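PDB 6IJ2: EAL domain protein from Vibrio cholerae serotype O1, which probably hydrolyses the bacterial second messenger c-di-GMP, and cGAMP as well, as a metal-dependent phosphodiesterase, here holding the linear dinucleotide 5'-pGpG. Local coordinates for residues T89-A100 with E123-E133. The protein carries 1 engineered substitution. Sequence-based numbering, arbitrary orientation.
Sequences TSKLSINFLPNA and ENIMFEFTEAE. With CA (calcium ion), chain J; CA (calcium ion), chain L; nucleotides of chain B.
Glu128 and Ser93 illustrate how a parallel strand pair can prepare a metal ligand. Ser93 OG donates to Glu128 OE1 across a very short 2.5 Å, while Lys179 forms a salt bridge to that same oxygen. Extended beyond CG (chi2 -174°), the glutamate brings Glu128 OE2 to a calcium ion at 2.3 Å. Held at both oxygens, the carboxylate probably has little freedom to rotate. From the strand of Ser93, Asn95 OD1 binds the same ion at 2.4 Å, its amide plane turned 76° from the carboxylate; Glu45, Asp158, water and a phosphate of the bound dinucleotide complete the site. Between the strands the main chains satisfy one another through five bonds, from Leu92 N to Asn124 O (2.8 Å) through to Phe96 N to Glu128 O. At the start of the pair a water donates to Ser90 O and accepts from Asn124 ND2. Toward the other end Thr130 N and O are buried without a partner, although Thr130 OG1 ligates a second calcium ion at 2.8 Å. On the reverse face Ile94 lies alongside Phe127. Helix 109-117 links the strands as a beta-alpha-beta crossover of the EAL barrel; strands 41-49 and 154-160 flank them, and helices 68-85 and 139-151 cover the Phe96, Phe127 and Phe129 face.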
loop_
_atom_site.group_PDB
_atom_site.type_symbol
_atom_site.label_atom_id
_atom_site.label_comp_id
_atom_site.label_asym_id
_atom_site.label_seq_id
_atom_site.Cartn_x
_atom_site.Cartn_y
_atom_site.Cartn_z
ATOM N N THR A 89 21.456 -0.453 25.907
ATOM C CA THR A 89 20.527 -0.857 26.955
ATOM C C THR A 89 19.071 -0.561 26.613
ATOM O O THR A 89 18.180 -0.906 27.403
ATOM C CB THR A 89 20.904 -0.204 28.295
ATOM O OG1 THR A 89 20.896 1.223 28.177
ATOM C CG2 THR A 89 22.304 -0.664 28.736
ATOM N N SER A 90 18.803 0.027 25.445
ATOM C CA SER A 90 17.455 0.231 24.945
ATOM C C SER A 90 17.175 -0.775 23.819
ATOM O O SER A 90 17.821 -1.827 23.739
ATOM C CB SER A 90 17.299 1.694 24.509
ATOM O OG SER A 90 18.165 2.004 23.430
ATOM N N LYS A 91 16.218 -0.454 22.951
ATOM C CA LYS A 91 15.756 -1.413 21.950
ATOM C C LYS A 91 16.736 -1.552 20.786
ATOM O O LYS A 91 17.391 -0.589 20.380
ATOM C CB LYS A 91 14.376 -1.011 21.431
ATOM C CG LYS A 91 13.295 -1.001 22.523
ATOM C CD LYS A 91 12.572 -2.329 22.620
ATOM C CE LYS A 91 11.553 -2.327 23.758
ATOM N NZ LYS A 91 10.519 -1.277 23.560
ATOM N N LEU A 92 16.853 -2.780 20.278
ATOM C CA LEU A 92 17.575 -3.085 19.049
ATOM C C LEU A 92 16.560 -3.505 17.986
ATOM O O LEU A 92 15.819 -4.476 18.178
ATOM C CB LEU A 92 18.614 -4.183 19.294
ATOM C CG LEU A 92 19.345 -4.696 18.048
ATOM C CD1 LEU A 92 20.177 -3.579 17.413
ATOM C CD2 LEU A 92 20.168 -5.934 18.313
ATOM N N SER A 93 16.526 -2.783 16.869
ATOM C CA SER A 93 15.545 -3.027 15.812
ATOM C C SER A 93 16.262 -3.605 14.602
ATOM O O SER A 93 17.230 -3.016 14.114
ATOM C CB SER A 93 14.809 -1.749 15.440
ATOM O OG SER A 93 13.638 -2.038 14.687
ATOM N N ILE A 94 15.793 -4.758 14.132
ATOM C CA ILE A 94 16.467 -5.515 13.084
ATOM C C ILE A 94 15.518 -5.652 11.911
ATOM O O ILE A 94 14.330 -5.944 12.093
ATOM C CB ILE A 94 16.924 -6.903 13.570
ATOM C CG1 ILE A 94 17.883 -6.742 14.751
ATOM C CG2 ILE A 94 17.613 -7.682 12.441
ATOM C CD1 ILE A 94 18.124 -8.031 15.524
ATOM N N ASN A 95 16.044 -5.440 10.713
ATOM C CA ASN A 95 15.245 -5.578 9.503
ATOM C C ASN A 95 15.097 -7.053 9.158
ATOM O O ASN A 95 16.089 -7.783 9.096
ATOM C CB ASN A 95 15.899 -4.835 8.338
ATOM C CG ASN A 95 15.813 -3.328 8.485
ATOM O OD1 ASN A 95 14.773 -2.728 8.214
ATOM N ND2 ASN A 95 16.906 -2.708 8.911
ATOM N N PHE A 96 13.865 -7.500 8.950
ATOM C CA PHE A 96 13.616 -8.901 8.641
ATOM C C PHE A 96 13.613 -9.045 7.127
ATOM O O PHE A 96 12.723 -8.520 6.454
ATOM C CB PHE A 96 12.302 -9.375 9.259
ATOM C CG PHE A 96 12.131 -10.881 9.285
ATOM C CD1 PHE A 96 12.778 -11.702 8.370
ATOM C CD2 PHE A 96 11.310 -11.471 10.227
ATOM C CE1 PHE A 96 12.603 -13.073 8.391
ATOM C CE2 PHE A 96 11.135 -12.844 10.257
ATOM C CZ PHE A 96 11.782 -13.644 9.337
ATOM N N LEU A 97 14.603 -9.772 6.603
ATOM C CA LEU A 97 14.743 -10.023 5.178
ATOM C C LEU A 97 13.438 -10.577 4.606
ATOM O O LEU A 97 12.962 -11.626 5.070
ATOM C CB LEU A 97 15.889 -11.002 4.925
ATOM C CG LEU A 97 16.209 -11.314 3.459
ATOM C CD1 LEU A 97 17.039 -10.202 2.829
ATOM C CD2 LEU A 97 16.906 -12.660 3.322
ATOM N N PRO A 98 12.835 -9.904 3.614
ATOM C CA PRO A 98 11.527 -10.316 3.074
ATOM C C PRO A 98 11.323 -11.820 2.911
ATOM O O PRO A 98 12.060 -12.506 2.192
ATOM C CB PRO A 98 11.495 -9.583 1.733
ATOM C CG PRO A 98 12.188 -8.287 2.047
ATOM C CD PRO A 98 13.311 -8.657 2.991
ATOM N N ASN A 99 10.277 -12.321 3.575
ATOM C CA ASN A 99 10.166 -13.714 3.987
ATOM C C ASN A 99 9.363 -14.577 3.018
ATOM O O ASN A 99 8.887 -15.648 3.411
ATOM C CB ASN A 99 9.543 -13.797 5.383
ATOM C CG ASN A 99 9.671 -12.499 6.164
ATOM O OD1 ASN A 99 9.948 -11.443 5.599
ATOM N ND2 ASN A 99 9.455 -12.572 7.473
ATOM N N ALA A 100 9.201 -14.147 1.764
ATOM C CA ALA A 100 8.584 -15.036 0.786
ATOM C C ALA A 100 9.415 -16.290 0.574
ATOM O O ALA A 100 8.911 -17.277 0.026
ATOM C CB ALA A 100 8.376 -14.320 -0.547
ATOM N N GLU A 123 12.814 -9.226 24.720
ATOM C CA GLU A 123 11.844 -8.145 24.767
ATOM C C GLU A 123 12.436 -6.808 24.336
ATOM O O GLU A 123 11.678 -5.871 24.035
ATOM C CB GLU A 123 11.258 -8.057 26.186
ATOM C CG GLU A 123 12.194 -8.520 27.305
ATOM C CD GLU A 123 12.323 -10.042 27.410
ATOM O OE1 GLU A 123 11.290 -10.743 27.443
ATOM O OE2 GLU A 123 13.467 -10.533 27.426
ATOM N N ASN A 124 13.763 -6.687 24.293
ATOM C CA ASN A 124 14.389 -5.478 23.778
ATOM C C ASN A 124 14.812 -5.609 22.320
ATOM O O ASN A 124 15.528 -4.739 21.814
ATOM C CB ASN A 124 15.594 -5.091 24.623
ATOM C CG ASN A 124 15.201 -4.569 25.992
ATOM O OD1 ASN A 124 14.023 -4.516 26.341
ATOM N ND2 ASN A 124 16.192 -4.190 26.776
ATOM N N ILE A 125 14.400 -6.676 21.638
ATOM C CA ILE A 125 14.674 -6.859 20.215
ATOM C C ILE A 125 13.376 -6.651 19.442
ATOM O O ILE A 125 12.353 -7.277 19.748
ATOM C CB ILE A 125 15.286 -8.244 19.932
ATOM C CG1 ILE A 125 16.646 -8.378 20.623
ATOM C CG2 ILE A 125 15.431 -8.482 18.419
ATOM C CD1 ILE A 125 17.222 -9.788 20.577
ATOM N N MET A 126 13.413 -5.762 18.452
ATOM C CA MET A 126 12.261 -5.467 17.596
ATOM C C MET A 126 12.603 -5.875 16.177
ATOM O O MET A 126 13.693 -5.568 15.694
ATOM C CB MET A 126 11.877 -3.994 17.627
ATOM C CG MET A 126 10.679 -3.667 16.725
ATOM S SD MET A 126 9.861 -2.099 17.060
ATOM C CE MET A 126 11.035 -0.906 16.428
ATOM N N PHE A 127 11.685 -6.576 15.518
ATOM C CA PHE A 127 11.877 -6.965 14.127
ATOM C C PHE A 127 10.989 -6.108 13.242
ATOM O O PHE A 127 9.789 -5.983 13.498
ATOM C CB PHE A 127 11.584 -8.451 13.921
ATOM C CG PHE A 127 12.726 -9.339 14.332
ATOM C CD1 PHE A 127 13.825 -9.485 13.500
ATOM C CD2 PHE A 127 12.725 -9.994 15.557
ATOM C CE1 PHE A 127 14.891 -10.274 13.880
ATOM C CE2 PHE A 127 13.787 -10.795 15.932
ATOM C CZ PHE A 127 14.869 -10.929 15.106
ATOM N N GLU A 128 11.586 -5.515 12.212
ATOM C CA GLU A 128 10.860 -4.684 11.255
ATOM C C GLU A 128 10.539 -5.499 10.014
ATOM O O GLU A 128 11.434 -6.103 9.411
ATOM C CB GLU A 128 11.673 -3.444 10.878
ATOM C CG GLU A 128 12.162 -2.688 12.097
ATOM C CD GLU A 128 12.840 -1.386 11.751
ATOM O OE1 GLU A 128 13.229 -0.668 12.691
ATOM O OE2 GLU A 128 12.978 -1.077 10.544
ATOM N N PHE A 129 9.267 -5.497 9.627
ATOM C CA PHE A 129 8.756 -6.403 8.606
ATOM C C PHE A 129 8.483 -5.628 7.323
ATOM O O PHE A 129 7.741 -4.638 7.334
ATOM C CB PHE A 129 7.491 -7.109 9.098
ATOM C CG PHE A 129 7.763 -8.218 10.082
ATOM C CD1 PHE A 129 7.913 -7.937 11.429
ATOM C CD2 PHE A 129 7.854 -9.534 9.661
ATOM C CE1 PHE A 129 8.165 -8.945 12.348
ATOM C CE2 PHE A 129 8.108 -10.553 10.572
ATOM C CZ PHE A 129 8.264 -10.257 11.920
ATOM N N THR A 130 9.109 -6.073 6.237
ATOM C CA THR A 130 8.859 -5.599 4.886
ATOM C C THR A 130 8.405 -6.780 4.042
ATOM O O THR A 130 8.975 -7.873 4.134
ATOM C CB THR A 130 10.115 -4.977 4.248
ATOM O OG1 THR A 130 10.592 -3.888 5.049
ATOM C CG2 THR A 130 9.799 -4.461 2.847
ATOM N N GLU A 131 7.382 -6.557 3.227
ATOM C CA GLU A 131 6.865 -7.603 2.356
ATOM C C GLU A 131 7.817 -7.863 1.192
ATOM O O GLU A 131 8.489 -6.955 0.697
ATOM C CB GLU A 131 5.488 -7.205 1.827
ATOM C CG GLU A 131 4.532 -6.685 2.895
ATOM C CD GLU A 131 4.577 -5.165 3.055
ATOM O OE1 GLU A 131 5.689 -4.605 3.177
ATOM O OE2 GLU A 131 3.497 -4.527 3.052
ATOM N N ALA A 132 7.867 -9.124 0.754
ATOM C CA ALA A 132 8.703 -9.482 -0.383
ATOM C C ALA A 132 7.999 -9.228 -1.706
ATOM O O ALA A 132 8.659 -8.915 -2.705
ATOM C CB ALA A 132 9.112 -10.951 -0.291
ATOM N N GLU A 133 6.678 -9.365 -1.736
ATOM C CA GLU A 133 5.887 -9.091 -2.927
ATOM C C GLU A 133 4.466 -8.767 -2.478
ATOM O O GLU A 133 4.190 -8.640 -1.279
ATOM C CB GLU A 133 5.936 -10.270 -3.909
ATOM C CG GLU A 133 5.048 -11.443 -3.532
ATOM C CD GLU A 133 5.827 -12.616 -2.977
ATOM O OE1 GLU A 133 6.614 -13.220 -3.735
ATOM O OE2 GLU A 133 5.655 -12.927 -1.780
HETATM CA CA CA J . 13.799 -0.580 8.483
HETATM CA CA CA L . 12.089 -1.689 4.238
ATOM P P G B 2 20.557 2.032 4.239
ATOM O OP1 G B 2 21.128 1.865 5.531
ATOM O OP2 G B 2 21.400 2.300 3.121
ATOM O "O5'" G B 2 19.676 0.778 3.872
ATOM C "C5'" G B 2 19.233 0.532 2.544
ATOM C "C4'" G B 2 18.249 -0.604 2.539
ATOM O "O4'" G B 2 18.878 -1.779 3.088
ATOM C "C3'" G B 2 16.981 -0.382 3.364
ATOM O "O3'" G B 2 15.821 -0.829 2.688
ATOM C "C2'" G B 2 17.191 -1.277 4.576
ATOM O "O2'" G B 2 16.027 -1.784 5.172
ATOM C "C1'" G B 2 18.003 -2.412 3.967
ATOM N N9 G B 2 18.785 -3.079 4.991
ATOM C C8 G B 2 19.768 -2.529 5.769
ATOM N N7 G B 2 20.245 -3.358 6.653
ATOM C C5 G B 2 19.512 -4.515 6.463
ATOM C C6 G B 2 19.576 -5.759 7.129
ATOM O O6 G B 2 20.297 -6.091 8.062
ATOM N N1 G B 2 18.664 -6.664 6.612
ATOM C C2 G B 2 17.792 -6.401 5.592
ATOM N N2 G B 2 16.981 -7.399 5.241
ATOM N N3 G B 2 17.732 -5.251 4.951
ATOM C C4 G B 2 18.612 -4.359 5.434
HETATM O O HOH W 1 18.710 -3.555 25.580
HETATM O O HOH W 2 13.741 1.702 8.889
HETATM O O HOH W 3 13.805 -3.127 3.400
#